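PDB 7D29: AlyQ, which is probably an alginate lyase, represented here by an F5/8 type C domain of the kind that often serves as a carbohydrate-binding module. Local coordinates for residues 25-30 with 124-129; 6-11 with 130-135. All blocks are in the same frame, centred on the assembly; numbering follows the deposited sequence.

Contact 1: residues 25-30 with 124-129; sequences ENTIDG and NSITEV. With CA (calcium ion), chain B.
The backbones of Thr27 and Glu128 come within 4.0 Å (CA to CA), where the end of the 3-10 turn 25-27 meets the corner in strand 123-133, and Val129 N donates to Thr27 O at 2.9 Å, in the carbonyl plane with 154° at the hydrogen. The same oxygen takes a CA-H contact from Glu128 CA at 3.2 Å. Thr27 is the buried side chain of the turn: its CG2 lies 3.5 Å from Ile126 O and also meets Ile126 CG2, the two side chains crossing at a slant, while OG1, directed back between N and the carbonyl carbon (chi1 59°), bonds to Pro24 O. Trp36, Ile45 and Phe47 complete the packing round it. Glu128 CG, anti to the backbone N (chi1 -164°), runs near Thr27 O, and OE2 accepts from a water that takes a weak bond from Gly30 N. Next to this backbone contact a calcium ion is bound by Asn26 O at 2.2 Å and Thr127 O at 2.3 Å. Asp29 binds it through OD1 alone, at 2.5 Å; Asn31 O, Thr34 O and Thr34 OG1 add three more ligands. Thr127 and Glu128 form a classic beta bulge opposite Ala61. Asn26 O and Thr127 O lie only 3.1 Å apart, a proximity the shared cation would compensate: the calcium probably has a structural role, tying the loop to the strand.

Contact 2: residues 6-11 with 130-135; sequences HMQYDI and AIFHAG
This is an antiparallel strand pairing at the surface, joining the N-terminal residues 6-11 to the last part of strand 123-133. Met7 and His133 make a hydrogen-bonded pair, each N donating to the other's O at 2.9 Å, and Tyr9 N adds a straighter bond (166° at the hydrogen) to Ile131 O. Gln8 and Phe132, the non-hydrogen-bonded pair, run side by side on one face; with Gln8 CG anti to the backbone N (chi1 174°), the extended chain lies along the phenyl and brings NE2 to 3.5 Å from Phe132 CE2, its amide steeply inclined to the ring. Lys59 makes a cation-pi contact with the same phenyl. Beyond the paired residues, Ala134 CA sits over the centre of the His6 ring, 3.9 Å from its centroid. Tyr9 lies alongside His133 on the opposite face, with OH 3.3 Å from His133 CB. That hydroxyl bonds to Thr54 O and, through a water, reaches His133 ND1. A phenylalanine in place of Tyr9 would probably leave Thr54 O without this partner and break the water bridge to His133. Ile11 and Ile131 cross at about a right angle through their CD1 ends. Bringing the first and last strands of the modelled chain together is consistent with the beta-sandwich of F5/8 type C domains.

How the contacts relate
Strand 123-133 serves both contacts: its bulged first half faces the calcium loop in contact 1, and its continuation pairs with strand 7-8 in contact 2. Their centres are about 16 Å apart, yet they touch at Ile11, whose CD1 lies 3.8 Å from Ile28 CG2 and 3.9 Å from Val129 O. Phe47 of strand 44-49, in the other sheet, meets Thr27, Val129, Ile11 and Ile131, so one aromatic side chain joins the two areas. The Ile11 side chain is still about 11 Å from the calcium, and contact 2 supplies none of its ligands. Along the chain, contact 1 is nested within the span closed by contact 2.

Contact 1: residues 25-30 with 124-129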
loop_
_atom_site.group_PDB
_atom_site.type_symbol
_atom_site.label_atom_id
_atom_site.label_comp_id
_atom_site.label_asym_id
_atom_site.label_seq_id
_atom_site.Cartn_x
_atom_site.Cartn_y
_atom_site.Cartn_z
ATOM N N GLU A 25 2.356 8.941 7.170
ATOM C CA GLU A 25 3.226 8.194 8.124
ATOM C C GLU A 25 2.405 7.253 9.020
ATOM O O GLU A 25 2.992 6.317 9.610
ATOM C CB GLU A 25 4.007 9.150 9.051
ATOM C CG GLU A 25 3.083 9.829 10.071
ATOM C CD GLU A 25 3.642 10.800 11.104
ATOM O OE1 GLU A 25 4.126 11.848 10.739
ATOM O OE2 GLU A 25 3.515 10.500 12.299
ATOM N N ASN A 26 1.095 7.453 9.155
ATOM C CA ASN A 26 0.248 6.558 9.978
ATOM C C ASN A 26 0.231 5.138 9.395
ATOM O O ASN A 26 -0.214 4.227 10.105
ATOM C CB ASN A 26 -1.161 7.093 10.159
ATOM C CG ASN A 26 -1.210 8.344 10.990
ATOM O OD1 ASN A 26 -0.226 8.730 11.627
ATOM N ND2 ASN A 26 -2.374 8.963 10.996
ATOM N N THR A 27 0.606 4.948 8.123
ATOM C CA THR A 27 0.639 3.597 7.505
ATOM C C THR A 27 1.837 2.796 7.997
ATOM O O THR A 27 1.870 1.561 7.713
ATOM C CB THR A 27 0.618 3.656 5.970
ATOM O OG1 THR A 27 1.746 4.392 5.487
ATOM C CG2 THR A 27 -0.679 4.242 5.462
ATOM N N ILE A 28 2.841 3.419 8.619
ATOM C CA ILE A 28 4.069 2.650 9.016
ATOM C C ILE A 28 4.314 2.767 10.533
ATOM O O ILE A 28 5.473 2.669 10.940
ATOM C CB ILE A 28 5.249 3.129 8.144
ATOM C CG1 ILE A 28 5.591 4.618 8.362
ATOM C CG2 ILE A 28 4.987 2.813 6.662
ATOM C CD1 ILE A 28 6.927 5.064 7.755
ATOM N N ASP A 29 3.259 2.960 11.332
ATOM C CA ASP A 29 3.405 3.165 12.793
ATOM C C ASP A 29 3.071 1.862 13.508
ATOM O O ASP A 29 3.161 1.786 14.772
ATOM C CB ASP A 29 2.587 4.343 13.309
ATOM C CG ASP A 29 1.086 4.196 13.230
ATOM O OD1 ASP A 29 0.604 3.167 12.666
ATOM O OD2 ASP A 29 0.414 5.150 13.646
ATOM N N GLY A 30 2.691 0.826 12.778
ATOM C CA GLY A 30 2.394 -0.459 13.438
ATOM C C GLY A 30 1.024 -0.511 14.098
ATOM O O GLY A 30 0.755 -1.489 14.770
ATOM N N ASN A 124 -9.973 6.999 0.220
ATOM C CA ASN A 124 -8.894 5.991 0.264
ATOM C C ASN A 124 -8.301 6.063 1.652
ATOM O O ASN A 124 -7.671 7.091 2.012
ATOM C CB ASN A 124 -7.842 6.260 -0.790
ATOM C CG ASN A 124 -8.472 6.431 -2.132
ATOM O OD1 ASN A 124 -8.843 5.463 -2.780
ATOM N ND2 ASN A 124 -8.633 7.707 -2.497
ATOM N N SER A 125 -8.448 4.978 2.421
ATOM C CA SER A 125 -8.022 4.964 3.831
ATOM C C SER A 125 -7.308 3.644 4.132
ATOM O O SER A 125 -7.923 2.600 4.068
ATOM C CB SER A 125 -9.149 5.183 4.779
ATOM O OG SER A 125 -9.676 6.496 4.638
ATOM N N ILE A 126 -6.050 3.771 4.496
ATOM C CA ILE A 126 -5.113 2.630 4.708
ATOM C C ILE A 126 -4.565 2.766 6.114
ATOM O O ILE A 126 -3.992 3.842 6.463
ATOM C CB ILE A 126 -3.993 2.622 3.637
ATOM C CG1 ILE A 126 -4.597 2.419 2.239
ATOM C CG2 ILE A 126 -2.998 1.496 3.902
ATOM C CD1 ILE A 126 -3.605 2.474 1.130
ATOM N N THR A 127 -4.614 1.683 6.902
ATOM C CA THR A 127 -4.097 1.738 8.270
ATOM C C THR A 127 -2.652 1.266 8.406
ATOM O O THR A 127 -1.955 1.741 9.341
ATOM C CB THR A 127 -4.988 0.901 9.183
ATOM O OG1 THR A 127 -4.943 -0.463 8.771
ATOM C CG2 THR A 127 -6.399 1.414 9.206
ATOM N N GLU A 128 -2.175 0.397 7.531
ATOM C CA GLU A 128 -0.800 -0.155 7.617
ATOM C C GLU A 128 -0.382 -0.643 6.237
ATOM O O GLU A 128 -1.213 -1.176 5.527
ATOM C CB GLU A 128 -0.676 -1.329 8.600
ATOM C CG GLU A 128 0.749 -1.712 9.039
ATOM C CD GLU A 128 0.774 -2.780 10.149
ATOM O OE1 GLU A 128 -0.310 -3.402 10.403
ATOM O OE2 GLU A 128 1.826 -3.023 10.784
ATOM N N VAL A 129 0.896 -0.479 5.941
ATOM C CA VAL A 129 1.502 -1.056 4.725
ATOM C C VAL A 129 2.825 -1.698 5.134
ATOM O O VAL A 129 3.591 -1.140 5.971
ATOM C CB VAL A 129 1.717 -0.002 3.627
ATOM C CG1 VAL A 129 2.518 -0.556 2.485
ATOM C CG2 VAL A 129 0.397 0.560 3.138
HETATM CA CA CA B . -1.510 2.888 11.267
HETATM O O HOH W 1 3.741 -0.487 10.242
#

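Contact 2: residues 6-11 with 130-135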
loop_
_atom_site.group_PDB
_atom_site.type_symbol
_atom_site.label_atom_id
_atom_site.label_comp_id
_atom_site.label_asym_id
_atom_site.label_seq_id
_atom_site.Cartn_x
_atom_site.Cartn_y
_atom_site.Cartn_z
ATOM N N HIS A 6 12.300 -14.857 4.197
ATOM C CA HIS A 6 11.219 -13.854 4.183
ATOM C C HIS A 6 11.808 -12.527 4.689
ATOM O O HIS A 6 12.358 -12.529 5.799
ATOM C CB HIS A 6 10.085 -14.322 5.094
ATOM C CG HIS A 6 8.749 -14.417 4.457
ATOM N ND1 HIS A 6 8.319 -15.592 3.851
ATOM C CD2 HIS A 6 7.730 -13.529 4.377
ATOM C CE1 HIS A 6 7.088 -15.417 3.410
ATOM N NE2 HIS A 6 6.703 -14.149 3.716
ATOM N N MET A 7 11.730 -11.431 3.934
ATOM C CA MET A 7 12.349 -10.137 4.315
ATOM C C MET A 7 11.260 -9.055 4.303
ATOM O O MET A 7 10.490 -9.027 3.340
ATOM C CB MET A 7 13.446 -9.719 3.339
ATOM C CG MET A 7 14.525 -10.761 3.117
ATOM S SD MET A 7 15.700 -10.072 1.946
ATOM C CE MET A 7 16.129 -8.579 2.837
ATOM N N GLN A 8 11.184 -8.268 5.451
ATOM C CA GLN A 8 10.264 -7.117 5.494
ATOM C C GLN A 8 11.130 -5.879 5.499
ATOM O O GLN A 8 11.901 -5.711 6.437
ATOM C CB GLN A 8 9.458 -7.254 6.789
ATOM C CG GLN A 8 8.546 -6.102 7.111
ATOM C CD GLN A 8 7.837 -6.423 8.423
ATOM O OE1 GLN A 8 7.843 -5.634 9.358
ATOM N NE2 GLN A 8 7.250 -7.612 8.535
ATOM N N TYR A 9 11.057 -5.043 4.462
ATOM C CA TYR A 9 12.003 -3.945 4.284
ATOM C C TYR A 9 11.573 -2.753 5.134
ATOM O O TYR A 9 10.381 -2.385 5.233
ATOM C CB TYR A 9 12.030 -3.542 2.828
ATOM C CG TYR A 9 12.598 -4.608 1.926
ATOM C CD1 TYR A 9 13.901 -5.050 2.085
ATOM C CD2 TYR A 9 11.878 -5.103 0.867
ATOM C CE1 TYR A 9 14.455 -6.001 1.252
ATOM C CE2 TYR A 9 12.410 -6.059 0.018
ATOM C CZ TYR A 9 13.722 -6.466 0.178
ATOM O OH TYR A 9 14.299 -7.360 -0.679
ATOM N N ASP A 10 12.574 -2.096 5.680
ATOM C CA ASP A 10 12.398 -0.800 6.353
ATOM C C ASP A 10 11.845 0.213 5.365
ATOM O O ASP A 10 12.263 0.227 4.174
ATOM C CB ASP A 10 13.772 -0.431 6.899
ATOM C CG ASP A 10 13.847 0.425 8.136
ATOM O OD1 ASP A 10 14.934 0.939 8.321
ATOM O OD2 ASP A 10 12.833 0.634 8.864
ATOM N N ILE A 11 10.926 1.062 5.812
ATOM C CA ILE A 11 10.344 2.146 4.983
ATOM C C ILE A 11 10.879 3.443 5.594
ATOM O O ILE A 11 10.526 3.756 6.740
ATOM C CB ILE A 11 8.804 2.082 4.910
ATOM C CG1 ILE A 11 8.361 0.761 4.258
ATOM C CG2 ILE A 11 8.317 3.316 4.182
ATOM C CD1 ILE A 11 6.892 0.388 4.454
ATOM N N ALA A 130 3.139 -2.828 4.516
ATOM C CA ALA A 130 4.459 -3.440 4.672
ATOM C C ALA A 130 4.876 -3.977 3.307
ATOM O O ALA A 130 4.014 -4.358 2.499
ATOM C CB ALA A 130 4.507 -4.494 5.741
ATOM N N ILE A 131 6.189 -3.984 3.088
ATOM C CA ILE A 131 6.754 -4.296 1.751
ATOM C C ILE A 131 7.739 -5.421 1.982
ATOM O O ILE A 131 8.703 -5.250 2.832
ATOM C CB ILE A 131 7.352 -3.035 1.119
ATOM C CG1 ILE A 131 6.259 -1.977 0.978
ATOM C CG2 ILE A 131 8.034 -3.346 -0.207
ATOM C CD1 ILE A 131 6.752 -0.638 0.518
ATOM N N PHE A 132 7.654 -6.449 1.140
ATOM C CA PHE A 132 8.372 -7.711 1.366
ATOM C C PHE A 132 9.127 -8.227 0.153
ATOM O O PHE A 132 8.782 -7.992 -1.017
ATOM C CB PHE A 132 7.385 -8.808 1.740
ATOM C CG PHE A 132 6.690 -8.567 3.041
ATOM C CD1 PHE A 132 5.664 -7.640 3.103
ATOM C CD2 PHE A 132 7.157 -9.140 4.209
ATOM C CE1 PHE A 132 4.980 -7.444 4.288
ATOM C CE2 PHE A 132 6.490 -8.905 5.412
ATOM C CZ PHE A 132 5.457 -8.020 5.448
ATOM N N HIS A 133 10.125 -9.034 0.483
ATOM C CA HIS A 133 10.689 -10.067 -0.410
ATOM C C HIS A 133 10.290 -11.379 0.214
ATOM O O HIS A 133 10.980 -11.816 1.181
ATOM C CB HIS A 133 12.189 -9.944 -0.586
ATOM C CG HIS A 133 12.709 -10.851 -1.659
ATOM N ND1 HIS A 133 14.037 -10.877 -2.009
ATOM C CD2 HIS A 133 12.071 -11.692 -2.497
ATOM C CE1 HIS A 133 14.206 -11.749 -2.993
ATOM N NE2 HIS A 133 13.008 -12.268 -3.315
ATOM N N ALA A 134 9.131 -11.902 -0.181
ATOM C CA ALA A 134 8.519 -13.074 0.470
ATOM C C ALA A 134 9.104 -14.365 -0.121
ATOM O O ALA A 134 9.425 -14.429 -1.331
ATOM C CB ALA A 134 7.017 -13.007 0.362
ATOM N N GLY A 135 9.255 -15.401 0.696
ATOM C CA GLY A 135 9.598 -16.727 0.150
ATOM C C GLY A 135 8.348 -17.584 0.041
ATOM O O GLY A 135 7.237 -17.013 0.135
HETATM O O HOH W 2 7.702 -3.091 5.286
HETATM O O HOH W 3 16.198 -9.478 -1.035
#